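PDB 2POD: mandelate racemase / muconate lactonizing enzyme from Burkholderia pseudomallei, which is of unknown function but belongs to the enolase superfamily, whose members share a metal-assisted chemistry, and may act as a lyase. Local coordinates for residues V319-S333 with A343-Y357. Sequence-based numbering, arbitrary orientation.
Sequences VAPHDCTGPVVLTAS and ALVQESVRAFYDGWY
Glu347 on strand 346-348 reaches across to the loop after strand 319-321 in the C-terminal barrel of the enolase superfamily. Helix 327-339 joins the two strands in a beta-alpha-beta crossover, and their backbones meet in a single bridge, Val319 with Ala343, beside which Leu344 N donates to Val319 O (2.9 Å). With CG anti to the backbone N (chi1 -176°) and the chain extended beyond it, the Glu347 side chain runs alongside His322, pointing the same way. Its CB packs against Pro321 O (3.6 Å), its CG passes the backbone N of Asp323 (3.8 Å), and its CD lies beside His322 CD2. OE1 lies at the edge of the imidazole, 3.0 Å from His322 CD2, with the two planes 74° apart; OE2 touches Cys324 CB (3.4 Å) and is hydrogen-bonded to Thr122 of strand 117-122. The His322 ring is held by Asp295 through ND1 and comes close to the bound sodium ion, whose site is formed by Glu220, Glu246 and Glu272.

Farther along, Cys324 SG meets Val349 CG2 and lies obliquely off the Phe352 ring, while Thr325 O sits at that ring's edge. At the other end of the contact Tyr357 is sandwiched: one face carries Phe352 CB, and the other is covered by Pro327, whose CB makes a CH-pi contact 4.0 Å from the ring centroid. Leu330 meets the Tyr357 ring at its edge through CD1, while its CD2 touches Glu347 O (3.3 Å). Asp323 OD1 accepts from Thr325 N in an Asx turn, the donor standing above the carboxylate plane, and its other carboxylate oxygen, OD2, approaches the Tyr357 ring edge, 3.0 Å from Tyr357 OH.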
loop_
_atom_site.group_PDB
_atom_site.type_symbol
_atom_site.label_atom_id
_atom_site.label_comp_id
_atom_site.label_asym_id
_atom_site.label_seq_id
_atom_site.Cartn_x
_atom_site.Cartn_y
_atom_site.Cartn_z
ATOM N N VAL B 319 17.778 -16.230 -14.174
ATOM C CA VAL B 319 19.134 -15.784 -13.850
ATOM C C VAL B 319 20.060 -15.796 -15.074
ATOM O O VAL B 319 20.029 -16.731 -15.883
ATOM C CB VAL B 319 19.724 -16.578 -12.642
ATOM C CG1 VAL B 319 21.232 -16.388 -12.505
ATOM C CG2 VAL B 319 19.050 -16.131 -11.366
ATOM N N ALA B 320 20.850 -14.733 -15.214
ATOM C CA ALA B 320 21.967 -14.699 -16.149
ATOM C C ALA B 320 23.260 -14.372 -15.398
ATOM O O ALA B 320 23.486 -13.218 -15.033
ATOM C CB ALA B 320 21.709 -13.667 -17.248
ATOM N N PRO B 321 24.107 -15.388 -15.145
ATOM C CA PRO B 321 25.391 -15.159 -14.473
ATOM C C PRO B 321 26.401 -14.324 -15.272
ATOM O O PRO B 321 26.553 -14.508 -16.485
ATOM C CB PRO B 321 25.917 -16.569 -14.218
ATOM C CG PRO B 321 24.707 -17.450 -14.345
ATOM C CD PRO B 321 23.889 -16.817 -15.413
ATOM N N HIS B 322 27.065 -13.415 -14.563
ATOM C CA HIS B 322 28.035 -12.473 -15.108
ATOM C C HIS B 322 29.398 -13.141 -15.231
ATOM O O HIS B 322 29.861 -13.795 -14.291
ATOM C CB HIS B 322 28.158 -11.275 -14.153
ATOM C CG HIS B 322 28.996 -10.151 -14.678
ATOM N ND1 HIS B 322 30.035 -9.597 -13.961
ATOM C CD2 HIS B 322 28.939 -9.464 -15.841
ATOM C CE1 HIS B 322 30.580 -8.617 -14.661
ATOM N NE2 HIS B 322 29.933 -8.517 -15.807
ATOM N N ASP B 323 30.038 -12.975 -16.388
ATOM C CA ASP B 323 31.494 -13.081 -16.471
ATOM C C ASP B 323 32.132 -11.742 -16.825
ATOM O O ASP B 323 32.287 -10.888 -15.948
ATOM C CB ASP B 323 31.937 -14.186 -17.442
ATOM C CG ASP B 323 33.458 -14.233 -17.628
ATOM O OD1 ASP B 323 34.205 -14.237 -16.613
ATOM O OD2 ASP B 323 33.898 -14.230 -18.800
ATOM N N CYS B 324 32.498 -11.574 -18.102
ATOM C CA CYS B 324 33.470 -10.567 -18.564
ATOM C C CYS B 324 34.741 -10.379 -17.710
ATOM O O CYS B 324 35.340 -9.304 -17.711
ATOM C CB CYS B 324 32.766 -9.226 -18.813
ATOM S SG CYS B 324 33.599 -8.092 -19.958
ATOM N N THR B 325 35.146 -11.408 -16.968
ATOM C CA THR B 325 36.255 -11.276 -16.019
ATOM C C THR B 325 37.279 -12.396 -16.197
ATOM O O THR B 325 37.695 -12.664 -17.318
ATOM C CB THR B 325 35.784 -11.146 -14.548
ATOM O OG1 THR B 325 34.967 -12.268 -14.198
ATOM C CG2 THR B 325 34.991 -9.857 -14.343
ATOM N N GLY B 326 37.688 -13.041 -15.107
ATOM C CA GLY B 326 38.681 -14.111 -15.183
ATOM C C GLY B 326 38.118 -15.466 -15.597
ATOM O O GLY B 326 36.897 -15.655 -15.593
ATOM N N PRO B 327 39.008 -16.416 -15.970
ATOM C CA PRO B 327 38.601 -17.738 -16.461
ATOM C C PRO B 327 37.913 -18.636 -15.431
ATOM O O PRO B 327 37.065 -19.451 -15.807
ATOM C CB PRO B 327 39.925 -18.367 -16.914
ATOM C CG PRO B 327 40.962 -17.668 -16.127
ATOM C CD PRO B 327 40.475 -16.264 -15.994
ATOM N N VAL B 328 38.275 -18.498 -14.155
ATOM C CA VAL B 328 37.723 -19.358 -13.107
ATOM C C VAL B 328 36.273 -18.986 -12.825
ATOM O O VAL B 328 35.424 -19.868 -12.649
ATOM C CB VAL B 328 38.581 -19.333 -11.816
ATOM C CG1 VAL B 328 37.847 -19.950 -10.622
ATOM C CG2 VAL B 328 39.892 -20.031 -12.050
ATOM N N VAL B 329 36.001 -17.679 -12.822
ATOM C CA VAL B 329 34.635 -17.152 -12.713
ATOM C C VAL B 329 33.740 -17.616 -13.865
ATOM O O VAL B 329 32.619 -18.057 -13.625
ATOM C CB VAL B 329 34.622 -15.605 -12.503
ATOM C CG1 VAL B 329 33.289 -14.975 -12.883
ATOM C CG2 VAL B 329 34.942 -15.288 -11.064
ATOM N N LEU B 330 34.258 -17.570 -15.094
ATOM C CA LEU B 330 33.524 -18.035 -16.284
ATOM C C LEU B 330 33.158 -19.517 -16.195
ATOM O O LEU B 330 32.119 -19.941 -16.688
ATOM C CB LEU B 330 34.346 -17.778 -17.559
ATOM C CG LEU B 330 33.728 -17.713 -18.971
ATOM C CD1 LEU B 330 34.280 -18.765 -19.897
ATOM C CD2 LEU B 330 32.205 -17.677 -19.059
ATOM N N THR B 331 34.025 -20.291 -15.556
ATOM C CA THR B 331 33.880 -21.734 -15.464
ATOM C C THR B 331 32.862 -22.085 -14.391
ATOM O O THR B 331 31.962 -22.893 -14.629
ATOM C CB THR B 331 35.235 -22.379 -15.141
ATOM O OG1 THR B 331 36.197 -21.923 -16.094
ATOM C CG2 THR B 331 35.157 -23.884 -15.183
ATOM N N ALA B 332 33.020 -21.460 -13.224
ATOM C CA ALA B 332 32.107 -21.604 -12.091
ATOM C C ALA B 332 30.685 -21.123 -12.392
ATOM O O ALA B 332 29.715 -21.739 -11.949
ATOM C CB ALA B 332 32.671 -20.886 -10.864
ATOM N N SER B 333 30.567 -20.038 -13.157
ATOM C CA SER B 333 29.267 -19.528 -13.587
ATOM C C SER B 333 28.588 -20.503 -14.525
ATOM O O SER B 333 27.360 -20.644 -14.491
ATOM C CB SER B 333 29.395 -18.174 -14.294
ATOM O OG SER B 333 30.170 -17.261 -13.547
ATOM N N ALA B 343 18.238 -20.709 -15.422
ATOM C CA ALA B 343 19.324 -20.057 -16.170
ATOM C C ALA B 343 18.956 -19.717 -17.621
ATOM O O ALA B 343 18.355 -20.521 -18.319
ATOM C CB ALA B 343 20.581 -20.880 -16.106
ATOM N N LEU B 344 19.283 -18.501 -18.051
ATOM C CA LEU B 344 18.813 -17.976 -19.343
ATOM C C LEU B 344 19.946 -18.031 -20.361
ATOM O O LEU B 344 19.843 -18.696 -21.402
ATOM C CB LEU B 344 18.359 -16.519 -19.184
ATOM C CG LEU B 344 17.287 -15.806 -20.031
ATOM C CD1 LEU B 344 17.614 -14.315 -20.101
ATOM C CD2 LEU B 344 17.025 -16.373 -21.427
ATOM N N VAL B 345 21.014 -17.304 -20.048
ATOM C CA VAL B 345 22.213 -17.249 -20.869
ATOM C C VAL B 345 23.414 -17.240 -19.946
ATOM O O VAL B 345 23.290 -16.941 -18.762
ATOM C CB VAL B 345 22.262 -15.988 -21.775
ATOM C CG1 VAL B 345 21.575 -16.251 -23.104
ATOM C CG2 VAL B 345 21.656 -14.772 -21.078
ATOM N N GLN B 346 24.571 -17.586 -20.495
ATOM C CA GLN B 346 25.836 -17.382 -19.817
ATOM C C GLN B 346 26.676 -16.386 -20.597
ATOM O O GLN B 346 27.058 -16.655 -21.738
ATOM C CB GLN B 346 26.577 -18.712 -19.681
ATOM C CG GLN B 346 27.958 -18.588 -19.072
ATOM C CD GLN B 346 27.925 -17.928 -17.721
ATOM O OE1 GLN B 346 28.515 -16.868 -17.521
ATOM N NE2 GLN B 346 27.225 -18.544 -16.782
ATOM N N GLU B 347 26.951 -15.240 -19.976
ATOM C CA GLU B 347 27.920 -14.259 -20.488
ATOM C C GLU B 347 29.271 -14.901 -20.795
ATOM O O GLU B 347 29.807 -15.651 -19.981
ATOM C CB GLU B 347 28.094 -13.121 -19.477
ATOM C CG GLU B 347 29.004 -11.979 -19.924
ATOM C CD GLU B 347 28.751 -10.681 -19.162
ATOM O OE1 GLU B 347 27.798 -10.631 -18.357
ATOM O OE2 GLU B 347 29.497 -9.702 -19.381
ATOM N N SER B 348 29.792 -14.616 -21.984
ATOM C CA SER B 348 31.186 -14.885 -22.309
ATOM C C SER B 348 31.734 -13.800 -23.233
ATOM O O SER B 348 30.970 -13.095 -23.905
ATOM C CB SER B 348 31.326 -16.262 -22.961
ATOM O OG SER B 348 30.804 -16.262 -24.284
ATOM N N VAL B 349 33.059 -13.661 -23.248
ATOM C CA VAL B 349 33.743 -12.688 -24.104
ATOM C C VAL B 349 34.765 -13.424 -24.977
ATOM O O VAL B 349 35.716 -14.003 -24.458
ATOM C CB VAL B 349 34.458 -11.599 -23.259
ATOM C CG1 VAL B 349 35.037 -10.510 -24.152
ATOM C CG2 VAL B 349 33.500 -10.979 -22.271
ATOM N N ARG B 350 34.560 -13.404 -26.292
ATOM C CA ARG B 350 35.371 -14.207 -27.213
ATOM C C ARG B 350 36.844 -13.798 -27.279
ATOM O O ARG B 350 37.720 -14.655 -27.405
ATOM C CB ARG B 350 34.731 -14.307 -28.605
ATOM C CG ARG B 350 34.517 -12.979 -29.308
ATOM C CD ARG B 350 33.862 -13.161 -30.658
ATOM N NE ARG B 350 33.895 -11.910 -31.412
ATOM C CZ ARG B 350 33.652 -11.801 -32.715
ATOM N NH1 ARG B 350 33.344 -12.870 -33.437
ATOM N NH2 ARG B 350 33.719 -10.612 -33.296
ATOM N N ALA B 351 37.104 -12.497 -27.136
ATOM C CA ALA B 351 38.464 -11.959 -26.982
ATOM C C ALA B 351 39.185 -12.444 -25.719
ATOM O O ALA B 351 40.405 -12.303 -25.600
ATOM C CB ALA B 351 38.432 -10.435 -27.014
ATOM N N PHE B 352 38.428 -13.002 -24.780
ATOM C CA PHE B 352 38.987 -13.473 -23.521
ATOM C C PHE B 352 39.280 -14.973 -23.619
ATOM O O PHE B 352 40.416 -15.397 -23.380
ATOM C CB PHE B 352 38.025 -13.186 -22.357
ATOM C CG PHE B 352 38.041 -11.755 -21.860
ATOM C CD1 PHE B 352 38.417 -10.693 -22.686
ATOM C CD2 PHE B 352 37.644 -11.472 -20.552
ATOM C CE1 PHE B 352 38.418 -9.382 -22.213
ATOM C CE2 PHE B 352 37.637 -10.158 -20.072
ATOM C CZ PHE B 352 38.025 -9.113 -20.906
ATOM N N TYR B 353 38.266 -15.763 -23.987
ATOM C CA TYR B 353 38.413 -17.223 -24.065
ATOM C C TYR B 353 39.178 -17.784 -25.268
ATOM O O TYR B 353 39.767 -18.863 -25.172
ATOM C CB TYR B 353 37.094 -17.979 -23.799
ATOM C CG TYR B 353 35.992 -17.774 -24.820
ATOM C CD1 TYR B 353 36.048 -18.373 -26.081
ATOM C CD2 TYR B 353 34.871 -17.010 -24.512
ATOM C CE1 TYR B 353 35.036 -18.189 -27.013
ATOM C CE2 TYR B 353 33.852 -16.824 -25.436
ATOM C CZ TYR B 353 33.941 -17.410 -26.683
ATOM O OH TYR B 353 32.931 -17.224 -27.596
ATOM N N ASP B 354 39.158 -17.069 -26.394
ATOM C CA ASP B 354 40.093 -17.357 -27.494
ATOM C C ASP B 354 41.418 -16.613 -27.314
ATOM O O ASP B 354 42.409 -16.931 -27.976
ATOM C CB ASP B 354 39.490 -17.035 -28.872
ATOM C CG ASP B 354 38.135 -17.702 -29.107
ATOM O OD1 ASP B 354 38.027 -18.944 -28.990
ATOM O OD2 ASP B 354 37.173 -16.973 -29.433
ATOM N N GLY B 355 41.431 -15.633 -26.413
ATOM C CA GLY B 355 42.614 -14.818 -26.167
ATOM C C GLY B 355 43.343 -15.182 -24.889
ATOM O O GLY B 355 43.854 -16.296 -24.755
ATOM N N TRP B 356 43.376 -14.239 -23.947
ATOM C CA TRP B 356 44.303 -14.277 -22.815
ATOM C C TRP B 356 44.031 -15.317 -21.722
ATOM O O TRP B 356 44.852 -15.479 -20.815
ATOM C CB TRP B 356 44.484 -12.882 -22.205
ATOM C CG TRP B 356 43.253 -12.285 -21.549
ATOM C CD1 TRP B 356 42.310 -11.496 -22.145
ATOM C CD2 TRP B 356 42.859 -12.407 -20.172
ATOM N NE1 TRP B 356 41.351 -11.130 -21.230
ATOM C CE2 TRP B 356 41.662 -11.675 -20.013
ATOM C CE3 TRP B 356 43.395 -13.073 -19.060
ATOM C CZ2 TRP B 356 40.993 -11.584 -18.786
ATOM C CZ3 TRP B 356 42.729 -12.979 -17.837
ATOM C CH2 TRP B 356 41.541 -12.243 -17.715
ATOM N N TYR B 357 42.896 -16.013 -21.810
ATOM C CA TYR B 357 42.558 -17.101 -20.876
ATOM C C TYR B 357 43.455 -18.320 -21.107
ATOM O O TYR B 357 43.771 -19.056 -20.163
ATOM C CB TYR B 357 41.102 -17.554 -21.056
ATOM C CG TYR B 357 40.003 -16.696 -20.446
ATOM C CD1 TYR B 357 38.675 -17.120 -20.502
ATOM C CD2 TYR B 357 40.275 -15.480 -19.821
ATOM C CE1 TYR B 357 37.647 -16.361 -19.968
ATOM C CE2 TYR B 357 39.251 -14.713 -19.274
ATOM C CZ TYR B 357 37.936 -15.162 -19.353
ATOM O OH TYR B 357 36.905 -14.414 -18.824
#